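Local structure of catalase (Corynebacterium glutamicum atcc 13032, 4B7F) at the interface of chains A and B and the interface of chains A and C. The protein catalyses the breakdown of hydrogen peroxide to water and dioxygen as a haem enzyme of the catalase family, assembled here from four copies. Residues are numbered along the deposited sequence; one frame, centred on the assembly and turned at random. Chains: chain A/B/C, Catalase.

Contact 1: the interface of chains A and B. Residues chain A 34-36, 45, 52; chain B 151-153, 343.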
loop_
_atom_site.group_PDB
_atom_site.type_symbol
_atom_site.label_atom_id
_atom_site.label_comp_id
_atom_site.label_asym_id
_atom_site.label_seq_id
_atom_site.Cartn_x
_atom_site.Cartn_y
_atom_site.Cartn_z
ATOM N N ASN A 34 -1.959 -30.494 4.951
ATOM C CA ASN A 34 -1.675 -31.359 3.800
ATOM C C ASN A 34 -2.784 -31.509 2.754
ATOM O O ASN A 34 -2.493 -31.702 1.577
ATOM C CB ASN A 34 -1.277 -32.767 4.265
ATOM C CG ASN A 34 -0.041 -32.775 5.162
ATOM O OD1 ASN A 34 0.824 -31.893 5.079
ATOM N ND2 ASN A 34 0.048 -33.790 6.031
ATOM N N ILE A 35 -4.047 -31.452 3.178
ATOM C CA ILE A 35 -5.156 -31.769 2.280
ATOM C C ILE A 35 -6.206 -30.682 2.365
ATOM O O ILE A 35 -6.586 -30.287 3.460
ATOM C CB ILE A 35 -5.837 -33.112 2.664
ATOM C CG1 ILE A 35 -4.829 -34.256 2.630
ATOM C CG2 ILE A 35 -6.986 -33.429 1.727
ATOM C CD1 ILE A 35 -5.462 -35.616 2.927
ATOM N N SER A 36 -6.656 -30.190 1.216
ATOM C CA SER A 36 -7.714 -29.190 1.191
ATOM C C SER A 36 -9.096 -29.836 1.035
ATOM O O SER A 36 -9.223 -30.993 0.619
ATOM C CB SER A 36 -7.452 -28.117 0.114
ATOM O OG SER A 36 -7.231 -28.675 -1.175
ATOM N N ASN A 45 -12.840 -27.948 -5.365
ATOM C CA ASN A 45 -12.449 -27.298 -4.127
ATOM C C ASN A 45 -13.520 -26.309 -3.684
ATOM O O ASN A 45 -14.046 -25.538 -4.503
ATOM C CB ASN A 45 -11.109 -26.570 -4.302
ATOM C CG ASN A 45 -9.920 -27.490 -4.111
ATOM O OD1 ASN A 45 -9.325 -27.552 -3.021
ATOM N ND2 ASN A 45 -9.578 -28.226 -5.160
ATOM N N LEU A 52 -7.075 -22.875 4.101
ATOM C CA LEU A 52 -6.398 -22.871 2.794
ATOM C C LEU A 52 -6.227 -21.449 2.250
ATOM O O LEU A 52 -5.133 -21.063 1.836
ATOM C CB LEU A 52 -7.129 -23.738 1.761
ATOM C CG LEU A 52 -6.579 -23.612 0.335
ATOM C CD1 LEU A 52 -5.186 -24.242 0.210
ATOM C CD2 LEU A 52 -7.549 -24.181 -0.708
ATOM N N ASP B 151 -1.778 -31.027 -4.024
ATOM C CA ASP B 151 -2.755 -30.266 -3.237
ATOM C C ASP B 151 -2.213 -28.876 -2.885
ATOM O O ASP B 151 -1.133 -28.764 -2.311
ATOM C CB ASP B 151 -3.147 -31.045 -1.967
ATOM C CG ASP B 151 -4.481 -30.581 -1.388
ATOM O OD1 ASP B 151 -4.686 -29.363 -1.314
ATOM O OD2 ASP B 151 -5.333 -31.421 -1.018
ATOM N N GLY B 152 -2.966 -27.826 -3.236
ATOM C CA GLY B 152 -2.537 -26.451 -3.008
ATOM C C GLY B 152 -2.262 -26.141 -1.548
ATOM O O GLY B 152 -1.513 -25.212 -1.228
ATOM N N MET B 153 -2.846 -26.929 -0.648
ATOM C CA MET B 153 -2.630 -26.718 0.776
ATOM C C MET B 153 -1.150 -26.827 1.104
ATOM O O MET B 153 -0.675 -26.199 2.049
ATOM C CB MET B 153 -3.426 -27.728 1.606
ATOM C CG MET B 153 -3.239 -27.554 3.099
ATOM S SD MET B 153 -3.890 -25.988 3.718
ATOM C CE MET B 153 -5.634 -26.400 3.843
ATOM N N ARG B 343 -6.547 -30.285 -7.861
ATOM C CA ARG B 343 -6.627 -29.404 -6.696
ATOM C C ARG B 343 -5.577 -28.318 -6.689
ATOM O O ARG B 343 -5.808 -27.241 -6.140
ATOM C CB ARG B 343 -6.533 -30.205 -5.398
ATOM C CG ARG B 343 -7.738 -31.106 -5.168
ATOM C CD ARG B 343 -7.627 -31.843 -3.852
ATOM N NE ARG B 343 -8.469 -33.037 -3.860
ATOM C CZ ARG B 343 -8.388 -34.030 -2.981
ATOM N NH1 ARG B 343 -7.494 -33.987 -1.999
ATOM N NH2 ARG B 343 -9.202 -35.076 -3.095
HETATM O O HOH W 1 -5.731 -27.099 -3.352
#
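The carboxylate of B:Asp151 meets A:Ser36 through both of its oxygens, a fork gripping the backbone and the side chain of one residue. A:Ser36 N gives a nearly straight bond to B:Asp151 OD2 at 2.9 Å, arriving on the syn side but tilted from the carboxylate plane. The hydroxyl A:Ser36 OG donates to the other oxygen, B:Asp151 OD1, at 2.6 Å, also syn and closer to the plane. Set between backbone N and carbonyl carbon (chi1 54°), this hydroxyl lies on the same flank as its own N-H, which lets one carboxylate engage both. Beside the fork, A:Leu52 CD1 packs on B:Met153 CA at 3.6 Å, while the methionine chain bends at chi2 and chi3 and brings its CE methyl against A:Leu52 CB.

In the second shell, B:Met153 N reaches B:Asp151 OD1 from the anti side at 3.1 Å, so this oxygen accepts from B:Met153 N as well as from A:Ser36 OG. A:Asn45 OD1, met in its carbonyl plane, is a second hydrogen-bond acceptor for A:Ser36 OG at 3.0 Å, probably competing with the aspartate for the one hydroxyl hydrogen. Water 1 joins this hydroxyl to B:Gly152 N and B:Arg343 O. A weak link from B:Arg343 NH1 to B:Asp151 OD2, in the guanidinium plane at 3.5 Å, would add to the stabilisation of a charged carboxylate.

The A side comes from loops and helix 50-59; chain B supplies the loop entering 3-10 helix 152-154 and the first residue of helix 343-359.

Contact 2: the interface of chains A and C. Residues chain A 382-383, 386, 389; chain C 62, 320-321, 325.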
loop_
_atom_site.group_PDB
_atom_site.type_symbol
_atom_site.label_atom_id
_atom_site.label_comp_id
_atom_site.label_asym_id
_atom_site.label_seq_id
_atom_site.Cartn_x
_atom_site.Cartn_y
_atom_site.Cartn_z
ATOM N N GLU A 382 -2.329 7.338 14.701
ATOM C CA GLU A 382 -3.063 6.614 13.660
ATOM C C GLU A 382 -2.131 6.085 12.581
ATOM O O GLU A 382 -1.004 5.718 12.896
ATOM C CB GLU A 382 -4.214 7.466 13.123
ATOM C CG GLU A 382 -5.099 7.922 14.297
ATOM C CD GLU A 382 -6.337 8.707 13.898
ATOM O OE1 GLU A 382 -6.553 8.925 12.680
ATOM O OE2 GLU A 382 -7.097 9.098 14.824
ATOM N N GLY A 383 -2.597 6.018 11.335
ATOM C CA GLY A 383 -1.832 5.379 10.271
ATOM C C GLY A 383 -2.000 3.863 10.230
ATOM O O GLY A 383 -2.449 3.239 11.198
ATOM N N GLN A 386 -1.290 0.475 13.290
ATOM C CA GLN A 386 -0.861 1.108 14.534
ATOM C C GLN A 386 -0.911 0.092 15.660
ATOM O O GLN A 386 -1.986 -0.355 16.058
ATOM C CB GLN A 386 -1.725 2.318 14.901
ATOM C CG GLN A 386 -1.188 3.036 16.161
ATOM C CD GLN A 386 -2.040 4.210 16.629
ATOM O OE1 GLN A 386 -3.145 4.433 16.138
ATOM N NE2 GLN A 386 -1.519 4.967 17.601
ATOM N N PHE A 389 -0.141 2.847 21.036
ATOM C CA PHE A 389 -0.897 4.086 21.148
ATOM C C PHE A 389 -0.684 4.718 22.510
ATOM O O PHE A 389 -0.281 4.039 23.460
ATOM C CB PHE A 389 -2.387 3.846 20.865
ATOM C CG PHE A 389 -2.994 2.730 21.668
ATOM C CD1 PHE A 389 -3.544 2.979 22.921
ATOM C CD2 PHE A 389 -3.030 1.436 21.163
ATOM C CE1 PHE A 389 -4.110 1.955 23.666
ATOM C CE2 PHE A 389 -3.594 0.403 21.900
ATOM C CZ PHE A 389 -4.134 0.665 23.163
ATOM N N GLU C 62 -2.075 9.431 8.274
ATOM C CA GLU C 62 -2.971 8.990 9.343
ATOM C C GLU C 62 -4.162 8.199 8.819
ATOM O O GLU C 62 -4.605 7.244 9.452
ATOM C CB GLU C 62 -3.461 10.185 10.166
ATOM C CG GLU C 62 -2.331 10.880 10.917
ATOM C CD GLU C 62 -2.808 11.950 11.878
ATOM O OE1 GLU C 62 -4.033 12.046 12.148
ATOM O OE2 GLU C 62 -1.922 12.680 12.372
ATOM N N PHE C 320 -9.221 4.748 17.233
ATOM C CA PHE C 320 -8.671 4.299 15.961
ATOM C C PHE C 320 -8.016 2.930 16.129
ATOM O O PHE C 320 -8.259 2.006 15.343
ATOM C CB PHE C 320 -7.655 5.300 15.399
ATOM C CG PHE C 320 -6.989 4.828 14.114
ATOM C CD1 PHE C 320 -7.568 5.083 12.877
ATOM C CD2 PHE C 320 -5.796 4.122 14.153
ATOM C CE1 PHE C 320 -6.972 4.647 11.701
ATOM C CE2 PHE C 320 -5.193 3.684 12.985
ATOM C CZ PHE C 320 -5.781 3.946 11.759
ATOM N N ALA C 321 -7.188 2.804 17.164
ATOM C CA ALA C 321 -6.329 1.633 17.292
ATOM C C ALA C 321 -7.128 0.373 17.545
ATOM O O ALA C 321 -6.752 -0.705 17.085
ATOM C CB ALA C 321 -5.285 1.841 18.385
ATOM N N GLN C 325 -9.379 -0.270 13.596
ATOM C CA GLN C 325 -8.484 -1.353 13.193
ATOM C C GLN C 325 -8.948 -2.739 13.602
ATOM O O GLN C 325 -8.287 -3.722 13.259
ATOM C CB GLN C 325 -7.070 -1.136 13.732
ATOM C CG GLN C 325 -6.370 0.062 13.146
ATOM C CD GLN C 325 -4.924 0.118 13.539
ATOM O OE1 GLN C 325 -4.063 0.424 12.709
ATOM N NE2 GLN C 325 -4.635 -0.177 14.810
HETATM O O HOH W 2 -6.652 11.489 11.634
#
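A:Glu382 lies across one face of the C:Phe320 ring, showing how an acidic side chain can pack through its carbons. Its CB sits over the ring centre, 3.8 Å from the centroid, in a CH-pi contact. CG then passes over the root of the ring, 3.6 Å from C:Phe320 CG, in a chain kept extended by chi2 of -176°. At CD the flat carboxylate lies almost parallel to the ring, their planes 7° apart, stacked over the ring's CB end. Of the two tips, OE2 stays near C:Phe320 CB, whereas OE1 shares water 2 with C:Glu62 OE1. Water 2 bridges the two probably like-charged carboxylates from one side and may ease their repulsion.

The loop following A:Glu382 is held by polar contacts. A:Gly383 N bonds to the carbonyl C:Glu62 O at 3.0 Å, and farther along the amide of C:Gln325 reads both polar backbone atoms of A:Gln386. C:Gln325 OE1 accepts from A:Gln386 N at 2.8 Å, on a lone pair, and NE2 gives a hydrogen to A:Gln386 O. An intrachain bond from this NE2 to C:Ala321 O, the carbonyl of a residue in helix 319-324, together with the two bonds across, helps fix the amide's rotation. At the far end, the methyl C:Ala321 CB touches the A:Phe389 ring at CD2, 3.6 Å away.

Contact 3: the interface of chains A and C. Residues chain A 366, 375-376, 388-390; chain C 13, 15, 18.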
loop_
_atom_site.group_PDB
_atom_site.type_symbol
_atom_site.label_atom_id
_atom_site.label_comp_id
_atom_site.label_asym_id
_atom_site.label_seq_id
_atom_site.Cartn_x
_atom_site.Cartn_y
_atom_site.Cartn_z
ATOM N N ASP A 366 7.627 1.845 14.946
ATOM C CA ASP A 366 7.107 1.074 16.062
ATOM C C ASP A 366 7.528 -0.399 16.067
ATOM O O ASP A 366 7.343 -1.084 17.065
ATOM C CB ASP A 366 5.586 1.171 16.080
ATOM C CG ASP A 366 5.092 2.586 16.355
ATOM O OD1 ASP A 366 5.738 3.314 17.144
ATOM O OD2 ASP A 366 4.060 2.975 15.767
ATOM N N GLU A 375 10.910 5.653 26.072
ATOM C CA GLU A 375 9.564 5.823 25.536
ATOM C C GLU A 375 9.530 7.012 24.573
ATOM O O GLU A 375 10.167 8.039 24.813
ATOM C CB GLU A 375 8.551 6.040 26.668
ATOM C CG GLU A 375 8.416 4.860 27.631
ATOM C CD GLU A 375 7.587 3.726 27.054
ATOM O OE1 GLU A 375 6.905 3.940 26.032
ATOM O OE2 GLU A 375 7.614 2.613 27.621
ATOM N N VAL A 376 8.788 6.873 23.478
ATOM C CA VAL A 376 8.643 7.968 22.526
ATOM C C VAL A 376 7.443 8.803 22.934
ATOM O O VAL A 376 6.364 8.262 23.192
ATOM C CB VAL A 376 8.421 7.438 21.088
ATOM C CG1 VAL A 376 7.973 8.573 20.148
ATOM C CG2 VAL A 376 9.679 6.758 20.584
ATOM N N ILE A 388 1.150 0.500 18.697
ATOM C CA ILE A 388 1.332 1.234 19.945
ATOM C C ILE A 388 0.528 2.534 19.925
ATOM O O ILE A 388 0.499 3.233 18.914
ATOM C CB ILE A 388 2.835 1.504 20.149
ATOM C CG1 ILE A 388 3.581 0.170 20.142
ATOM C CG2 ILE A 388 3.107 2.260 21.443
ATOM C CD1 ILE A 388 5.094 0.319 20.050
ATOM N N PHE A 389 -0.141 2.847 21.036
ATOM C CA PHE A 389 -0.897 4.086 21.148
ATOM C C PHE A 389 -0.684 4.718 22.510
ATOM O O PHE A 389 -0.281 4.039 23.460
ATOM C CB PHE A 389 -2.387 3.846 20.865
ATOM C CG PHE A 389 -2.994 2.730 21.668
ATOM C CD1 PHE A 389 -3.544 2.979 22.921
ATOM C CD2 PHE A 389 -3.030 1.436 21.163
ATOM C CE1 PHE A 389 -4.110 1.955 23.666
ATOM C CE2 PHE A 389 -3.594 0.403 21.900
ATOM C CZ PHE A 389 -4.134 0.665 23.163
ATOM N N ASP A 390 -0.919 6.024 22.607
ATOM C CA ASP A 390 -0.695 6.736 23.865
ATOM C C ASP A 390 -1.677 6.320 24.948
ATOM O O ASP A 390 -2.757 5.824 24.652
ATOM C CB ASP A 390 -0.851 8.236 23.652
ATOM C CG ASP A 390 0.398 8.874 23.118
ATOM O OD1 ASP A 390 1.365 8.134 22.828
ATOM O OD2 ASP A 390 0.403 10.116 22.988
ATOM N N GLY C 13 -0.706 -2.843 24.010
ATOM C CA GLY C 13 -0.180 -1.814 23.118
ATOM C C GLY C 13 -0.226 -0.387 23.642
ATOM O O GLY C 13 0.260 0.543 22.983
ATOM N N ARG C 15 0.818 2.829 25.742
ATOM C CA ARG C 15 1.956 3.481 26.400
ATOM C C ARG C 15 1.581 3.936 27.798
ATOM O O ARG C 15 0.409 4.194 28.067
ATOM C CB ARG C 15 2.385 4.732 25.624
ATOM C CG ARG C 15 2.991 4.480 24.244
ATOM C CD ARG C 15 3.725 5.722 23.757
ATOM N NE ARG C 15 4.388 5.481 22.475
ATOM C CZ ARG C 15 3.865 5.787 21.294
ATOM N NH1 ARG C 15 2.673 6.378 21.226
ATOM N NH2 ARG C 15 4.540 5.510 20.181
ATOM N N LEU C 18 3.038 9.961 29.665
ATOM C CA LEU C 18 4.331 10.626 29.554
ATOM C C LEU C 18 4.187 12.132 29.744
ATOM O O LEU C 18 3.150 12.711 29.430
ATOM C CB LEU C 18 4.957 10.344 28.190
ATOM C CG LEU C 18 5.172 8.872 27.841
ATOM C CD1 LEU C 18 5.592 8.698 26.381
ATOM C CD2 LEU C 18 6.208 8.271 28.771
HETATM O O HOH W 3 6.840 4.684 23.612
HETATM O O HOH W 4 4.947 6.029 17.202
#
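Two loop stretches meet here, residues 388-390 of chain A and the N-terminal segment 13-18 of chain C, flanked by the A:Glu375 loop and 3-10 helix 364-366 of chain A. Backbone bonds pair them in a strand-like manner: A:Phe389 N donates to C:Gly13 O at 3.0 Å, and C:Arg15 N to A:Phe389 O at 2.8 Å.

C:Arg15, with 113 Å² hidden by the partner, carries much of the rest. Its chain runs extended from CG to NE (chi3 176°), which takes the guanidinium past A:Ile388 to the acidic residues beyond. A:Ile388 CG2 lies over one guanidinium face, toward its rim, 3.6 Å from C:Arg15 CZ. NH1 forms a salt bridge and hydrogen bond with A:Asp390 OD1 at 2.7 Å, the carboxylate turned 74° from the guanidinium. At the guanidinium edge, NE holds water 3, which also meets A:Glu375 OE1 and A:Val376 N, and NH2 holds water 4, which goes on to A:Asp366 OD1. C:Arg15 NH2 lies 3.9 Å from A:Asp366 OD1, a long salt bridge that water 4 probably supplements. The arginine's charge is thus probably balanced by several carboxylates. Farther along the segment, the methyl C:Leu18 CD2 packs against A:Glu375 CB at 3.9 Å.

Contact 2 and contact 3 belong to the same A-C interface, their C-alpha centres about 12 Å apart, and they share A:Phe389, whose ring edge meets C:Ala321 in contact 2, while its backbone, and a face of the ring, meet C:Gly13 in contact 3. The chain A stretch 382-390 thus runs through both, meeting the region of helix 319-324 and then the N-terminal segment of chain C. Contact 1 joins chain A to chain B, its C-alpha centre about 36 Å from that of contact 2 and about 41 Å from that of contact 3. Each interface is two-fold symmetric, so chain A's different surfaces tie together copies within the deposited tetramer, the usual state of catalases.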